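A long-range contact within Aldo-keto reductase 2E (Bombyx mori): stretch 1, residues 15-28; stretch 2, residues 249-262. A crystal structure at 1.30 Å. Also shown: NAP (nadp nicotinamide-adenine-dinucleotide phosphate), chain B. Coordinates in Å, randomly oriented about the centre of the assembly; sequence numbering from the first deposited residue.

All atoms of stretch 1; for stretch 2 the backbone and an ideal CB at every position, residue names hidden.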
# COMPACT_ATOMS: atom_id res chain seq x y z
N THR A 15 4.58 10.14 -11.74
CA THR A 15 3.25 9.59 -11.86
C THR A 15 3.22 8.18 -11.32
O THR A 15 4.18 7.43 -11.48
CB THR A 15 2.75 9.59 -13.30
OG1 THR A 15 3.80 9.10 -14.12
CG2 THR A 15 2.39 11.02 -13.73
N ILE A 16 2.13 7.87 -10.65
CA ILE A 16 1.99 6.59 -9.99
C ILE A 16 0.67 5.95 -10.42
O ILE A 16 -0.40 6.58 -10.38
CB ILE A 16 2.03 6.80 -8.48
CG1 ILE A 16 2.08 5.48 -7.73
CG2 ILE A 16 0.88 7.66 -8.00
CD1 ILE A 16 2.41 5.65 -6.25
N PRO A 17 0.73 4.68 -10.85
CA PRO A 17 -0.52 4.01 -11.20
C PRO A 17 -1.38 3.84 -9.98
O PRO A 17 -0.86 3.49 -8.91
CB PRO A 17 -0.06 2.64 -11.72
CG PRO A 17 1.41 2.85 -12.09
CD PRO A 17 1.92 3.85 -11.10
N ILE A 18 -2.69 4.04 -10.12
CA ILE A 18 -3.56 4.15 -8.97
C ILE A 18 -4.15 2.82 -8.45
O ILE A 18 -4.96 2.83 -7.55
CB ILE A 18 -4.68 5.19 -9.20
CG1 ILE A 18 -5.65 4.71 -10.25
CG2 ILE A 18 -4.02 6.52 -9.57
CD1 ILE A 18 -6.64 5.78 -10.61
N VAL A 19 -3.73 1.69 -9.02
CA VAL A 19 -3.96 0.38 -8.41
C VAL A 19 -2.61 -0.29 -8.26
O VAL A 19 -1.84 -0.32 -9.20
CB VAL A 19 -4.90 -0.51 -9.24
CG1 VAL A 19 -5.09 -1.83 -8.57
CG2 VAL A 19 -6.26 0.20 -9.49
N ALA A 20 -2.32 -0.82 -7.07
CA ALA A 20 -1.11 -1.59 -6.81
C ALA A 20 -1.43 -3.00 -6.41
O ALA A 20 -2.37 -3.24 -5.65
CB ALA A 20 -0.28 -0.92 -5.71
N LEU A 21 -0.65 -3.94 -6.91
CA LEU A 21 -0.73 -5.31 -6.41
C LEU A 21 -0.11 -5.42 -5.03
O LEU A 21 1.06 -5.07 -4.85
CB LEU A 21 -0.03 -6.28 -7.35
CG LEU A 21 -0.06 -7.75 -6.87
CD1 LEU A 21 -1.47 -8.35 -7.02
CD2 LEU A 21 0.94 -8.61 -7.59
N GLY A 22 -0.87 -5.91 -4.06
CA GLY A 22 -0.30 -6.19 -2.76
C GLY A 22 0.44 -7.51 -2.71
O GLY A 22 -0.01 -8.51 -3.28
N THR A 23 1.59 -7.50 -2.04
CA THR A 23 2.40 -8.71 -1.88
C THR A 23 2.69 -9.02 -0.43
O THR A 23 3.57 -9.84 -0.13
CB THR A 23 3.71 -8.64 -2.69
OG1 THR A 23 4.59 -7.64 -2.16
CG2 THR A 23 3.44 -8.36 -4.18
N GLY A 24 1.96 -8.42 0.49
CA GLY A 24 2.03 -8.85 1.87
C GLY A 24 1.38 -10.22 2.00
O GLY A 24 0.51 -10.61 1.19
N ARG A 25 1.79 -10.96 3.03
CA ARG A 25 1.41 -12.35 3.17
C ARG A 25 0.46 -12.60 4.33
O ARG A 25 0.23 -13.76 4.70
CB ARG A 25 2.65 -13.21 3.39
CG ARG A 25 3.74 -12.99 2.37
CD ARG A 25 3.26 -13.43 1.03
NE ARG A 25 3.16 -14.89 0.94
CZ ARG A 25 2.26 -15.55 0.22
NH1 ARG A 25 1.30 -14.89 -0.49
NH2 ARG A 25 2.29 -16.89 0.22
N GLY A 26 -0.11 -11.55 4.91
CA GLY A 26 -1.02 -11.71 6.03
C GLY A 26 -2.20 -12.63 5.75
O GLY A 26 -2.70 -13.30 6.66
N THR A 27 -2.66 -12.70 4.51
CA THR A 27 -3.82 -13.53 4.19
C THR A 27 -3.43 -14.89 3.61
O THR A 27 -4.30 -15.67 3.24
CB THR A 27 -4.75 -12.82 3.21
OG1 THR A 27 -4.11 -12.65 1.94
CG2 THR A 27 -5.22 -11.48 3.76
N ALA A 28 -2.13 -15.15 3.51
CA ALA A 28 -1.69 -16.38 2.85
C ALA A 28 -2.14 -17.60 3.67
O ALA A 28 -2.01 -17.62 4.89
CB ALA A 28 -0.19 -16.37 2.63
N UNK A 249 -12.72 3.10 -2.91
CA UNK A 249 -11.48 3.75 -2.54
C UNK A 249 -10.99 4.70 -3.64
O UNK A 249 -10.55 5.84 -3.35
CB UNK A 249 -10.41 2.70 -2.23
N UNK A 250 -11.06 4.26 -4.89
CA UNK A 250 -10.73 5.11 -6.03
C UNK A 250 -11.55 6.41 -5.99
O UNK A 250 -11.03 7.51 -6.25
CB UNK A 250 -10.98 4.36 -7.34
N UNK A 251 -12.86 6.32 -5.75
CA UNK A 251 -13.71 7.50 -5.72
C UNK A 251 -13.45 8.43 -4.55
O UNK A 251 -13.84 9.61 -4.58
CB UNK A 251 -15.18 7.07 -5.70
N UNK A 252 -12.75 7.93 -3.53
CA UNK A 252 -12.24 8.77 -2.45
C UNK A 252 -10.86 9.34 -2.78
O UNK A 252 -10.25 9.99 -1.92
CB UNK A 252 -12.18 7.97 -1.15
N UNK A 253 -10.36 9.10 -3.99
CA UNK A 253 -9.08 9.63 -4.44
C UNK A 253 -7.88 8.84 -3.96
O UNK A 253 -6.78 9.39 -3.93
CB UNK A 253 -8.94 11.08 -3.98
N UNK A 254 -8.08 7.59 -3.59
CA UNK A 254 -7.05 6.75 -2.98
C UNK A 254 -6.50 5.75 -3.99
O UNK A 254 -7.11 5.50 -5.04
CB UNK A 254 -7.61 6.01 -1.76
N UNK A 255 -5.33 5.21 -3.66
CA UNK A 255 -4.64 4.20 -4.44
C UNK A 255 -4.77 2.88 -3.69
O UNK A 255 -4.02 2.63 -2.75
CB UNK A 255 -3.17 4.57 -4.68
N UNK A 256 -5.76 2.04 -4.05
CA UNK A 256 -5.91 0.78 -3.33
C UNK A 256 -4.82 -0.23 -3.68
O UNK A 256 -4.25 -0.19 -4.78
CB UNK A 256 -7.28 0.18 -3.62
N UNK A 257 -4.52 -1.08 -2.71
CA UNK A 257 -3.50 -2.10 -2.85
C UNK A 257 -4.09 -3.51 -2.69
O UNK A 257 -3.79 -4.22 -1.72
CB UNK A 257 -2.39 -1.87 -1.82
N UNK A 258 -4.94 -3.93 -3.63
CA UNK A 258 -5.53 -5.27 -3.49
C UNK A 258 -4.47 -6.37 -3.61
O UNK A 258 -3.74 -6.44 -4.60
CB UNK A 258 -6.62 -5.48 -4.55
N UNK A 259 -4.42 -7.25 -2.61
CA UNK A 259 -3.59 -8.45 -2.68
C UNK A 259 -4.41 -9.60 -3.27
O UNK A 259 -5.54 -9.88 -2.86
CB UNK A 259 -3.05 -8.82 -1.30
N UNK A 260 -3.83 -10.27 -4.25
CA UNK A 260 -4.37 -11.55 -4.70
C UNK A 260 -3.24 -12.37 -5.24
O UNK A 260 -2.27 -11.84 -5.77
CB UNK A 260 -5.46 -11.37 -5.75
N UNK A 261 -3.40 -13.68 -5.11
CA UNK A 261 -2.54 -14.62 -5.80
C UNK A 261 -3.34 -15.49 -6.78
O UNK A 261 -2.83 -16.50 -7.28
CB UNK A 261 -1.80 -15.50 -4.79
N UNK A 262 -4.56 -15.07 -7.10
CA UNK A 262 -5.45 -15.79 -8.02
C UNK A 262 -5.53 -15.04 -9.34
O UNK A 262 -5.82 -13.86 -9.35
CB UNK A 262 -6.85 -15.96 -7.42
PA NAP B . -6.42 -7.40 1.06
O1A NAP B . -5.98 -7.01 -0.29
O2A NAP B . -7.12 -6.50 1.96
O5B NAP B . -7.17 -8.77 1.09
C5B NAP B . -6.66 -9.89 0.45
C4B NAP B . -7.58 -11.10 0.50
O4B NAP B . -8.73 -10.87 -0.35
C3B NAP B . -6.99 -12.40 0.09
O3B NAP B . -7.53 -13.39 0.93
C2B NAP B . -7.43 -12.54 -1.29
O2B NAP B . -7.48 -13.88 -1.75
C1B NAP B . -8.81 -11.93 -1.28
N9A NAP B . -9.27 -11.33 -2.52
C8A NAP B . -8.52 -10.59 -3.36
N7A NAP B . -9.25 -10.09 -4.34
C5A NAP B . -10.53 -10.52 -4.15
C6A NAP B . -11.73 -10.33 -4.85
N6A NAP B . -11.83 -9.59 -6.03
N1A NAP B . -12.82 -10.93 -4.35
C2A NAP B . -12.77 -11.65 -3.23
N3A NAP B . -11.64 -11.85 -2.53
C4A NAP B . -10.52 -11.27 -2.98
O3 NAP B . -5.08 -7.91 1.81
PN NAP B . -3.88 -7.33 2.68
O1N NAP B . -2.72 -8.19 2.34
O2N NAP B . -4.33 -7.24 4.09
O5D NAP B . -3.63 -5.84 2.18
C5D NAP B . -3.26 -5.57 0.87
C4D NAP B . -1.81 -5.10 0.68
O4D NAP B . -1.57 -3.86 1.33
C3D NAP B . -0.77 -6.00 1.28
O3D NAP B . -0.62 -7.21 0.56
C2D NAP B . 0.39 -5.14 1.31
O2D NAP B . 0.92 -4.97 0.02
C1D NAP B . -0.23 -3.85 1.82
N1N NAP B . -0.26 -3.61 3.26
C2N NAP B . 0.56 -2.70 3.82
C3N NAP B . 0.51 -2.46 5.17
C7N NAP B . 1.41 -1.41 5.69
O7N NAP B . 1.86 -0.49 4.96
N7N NAP B . 1.60 -1.39 7.02
C4N NAP B . -0.32 -3.22 6.01
C5N NAP B . -1.18 -4.16 5.43
C6N NAP B . -1.11 -4.32 4.05
P2B NAP B . -6.71 -14.36 -3.07
O1X NAP B . -6.99 -15.88 -3.10
O2X NAP B . -7.34 -13.70 -4.22
O3X NAP B . -5.25 -14.03 -2.89

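Positions 249, 251 and 252 are out of reach of stretch 1, which sets no demand; they are Leu249, Asp251 and Arg252. Position 250 is helical, with CA-to-CB sideways. A long apolar chain could reach Ile18 and Val19. It is Ile250, whose CD1 lies 4.0 Å from Ile18 CG1.

Position 253 has a positive phi of 81°, which favours glycine. It is Gly253, leaving the helix in a Schellman motif. Position 254 points away from stretch 1, leaving the choice open. It is Leu254.

At 255 the backbone is extended and CA-to-CB is sideways. The ideal CB is 3.8 Å from Ile18 O, and the side chains of Ile16 and Ile18 offer an apolar surface. Valine, leucine or isoleucine would suit. It is Ile255: CD1 lies 3.9 Å from Ile16 CG2, and CG1 lies 4.2 Å from Ile18 CB.

At 256 the carbonyl O accepts a nearly straight hydrogen bond from Ala20 N (3.1 Å). The backbone N bonds to nothing in stretch 1, and phi is -73°, so proline is possible among others. It is Pro256, with CD 3.1 Å from Ile18 O.

Position 257 lies beside Ala20 and Gly22. Its CA is 3.2 Å from Ala20 O, a CA-H...O contact. A branched or other apolar residue would suit. It is Ile257, whose CG2 lies 4.1 Å from Ala20 CB and 3.6 Å from Gly22 CA.

Position 258 repeats the pattern of 256. Its carbonyl O accepts from Gly22 N (3.0 Å). Its N is 3.3 Å from Ala20 O, but a hydrogen there would point well off that oxygen. Proline suits, among others. It is Pro258, with CD 3.1 Å from Ala20 O and 4.0 Å from Val19 CG1.

At 259 the ideal CB is 3.6 Å from Gly22 O. The side chain can run past Gly24 and reach the hydroxyl of Thr27 and the NADP phosphate O3X. A long donor, lysine or arginine, would suit. Lys259 NZ donates to Thr27 OG1 (3.0 Å) and to NAP O3X (2.8 Å).

The ideal CB of 260 is 5.2 Å from Leu21 CD1, and a water links Gly22 O with its carbonyl O. Its CB faces the same phosphate. A small hydroxyl suits. Ser260 OG donates to NAP O2X (2.6 Å).

Position 261 lies near the Arg25 guanidinium; a small or medium side chain would fit. Thr261 CG2 is 4.1 Å from Arg25 NH1.

Position 262 is out of reach but precedes a helix, so a capping residue suits: Asn262.

Stretch 2, residues 249-262: LIDRGLIPIPKSTN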
# COMPACT_ATOMS: atom_id res chain seq x y z
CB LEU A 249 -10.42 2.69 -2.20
CG LEU A 249 -10.81 1.81 -1.00
CD1 LEU A 249 -9.91 0.60 -0.90
CD2 LEU A 249 -10.82 2.60 0.28
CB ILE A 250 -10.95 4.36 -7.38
CG1 ILE A 250 -10.02 3.15 -7.55
CG2 ILE A 250 -10.83 5.33 -8.56
CD1 ILE A 250 -8.60 3.54 -7.81
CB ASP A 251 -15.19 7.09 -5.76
CG ASP A 251 -15.67 6.80 -7.17
OD1 ASP A 251 -15.39 7.61 -8.06
OD2 ASP A 251 -16.27 5.71 -7.39
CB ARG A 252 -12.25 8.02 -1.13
CG ARG A 252 -13.66 7.83 -0.58
CD ARG A 252 -13.65 7.18 0.77
NE ARG A 252 -12.88 7.97 1.72
CZ ARG A 252 -12.35 7.50 2.83
NH1 ARG A 252 -12.54 6.26 3.18
NH2 ARG A 252 -11.60 8.28 3.59
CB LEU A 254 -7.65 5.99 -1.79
CG LEU A 254 -8.51 6.84 -0.85
CD1 LEU A 254 -9.07 5.99 0.28
CD2 LEU A 254 -7.72 8.01 -0.31
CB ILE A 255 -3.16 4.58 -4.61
CG1 ILE A 255 -3.04 5.91 -5.37
CG2 ILE A 255 -2.38 3.47 -5.27
CD1 ILE A 255 -1.66 6.60 -5.18
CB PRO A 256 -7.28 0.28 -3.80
CG PRO A 256 -7.42 0.86 -5.16
CD PRO A 256 -6.81 2.22 -5.08
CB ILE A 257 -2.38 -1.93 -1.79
CG1 ILE A 257 -1.97 -0.46 -1.62
CG2 ILE A 257 -1.16 -2.77 -2.17
CD1 ILE A 257 -1.04 -0.27 -0.43
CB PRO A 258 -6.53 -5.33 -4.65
CG PRO A 258 -5.98 -4.41 -5.66
CD PRO A 258 -5.40 -3.27 -4.86
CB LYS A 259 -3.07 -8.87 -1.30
CG LYS A 259 -2.35 -10.22 -1.27
CD LYS A 259 -3.29 -11.39 -1.02
CE LYS A 259 -2.55 -12.71 -0.96
NZ LYS A 259 -3.51 -13.86 -0.73
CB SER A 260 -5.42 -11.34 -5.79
OG SER A 260 -6.00 -12.59 -6.21
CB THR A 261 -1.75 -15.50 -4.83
OG1 THR A 261 -2.67 -16.13 -3.92
CG2 THR A 261 -0.74 -14.67 -4.06
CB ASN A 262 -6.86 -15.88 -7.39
CG ASN A 262 -7.93 -16.50 -8.31
OD1 ASN A 262 -8.56 -15.82 -9.09
ND2 ASN A 262 -8.13 -17.80 -8.16
O HOH W 1 0.16 -11.24 -4.01
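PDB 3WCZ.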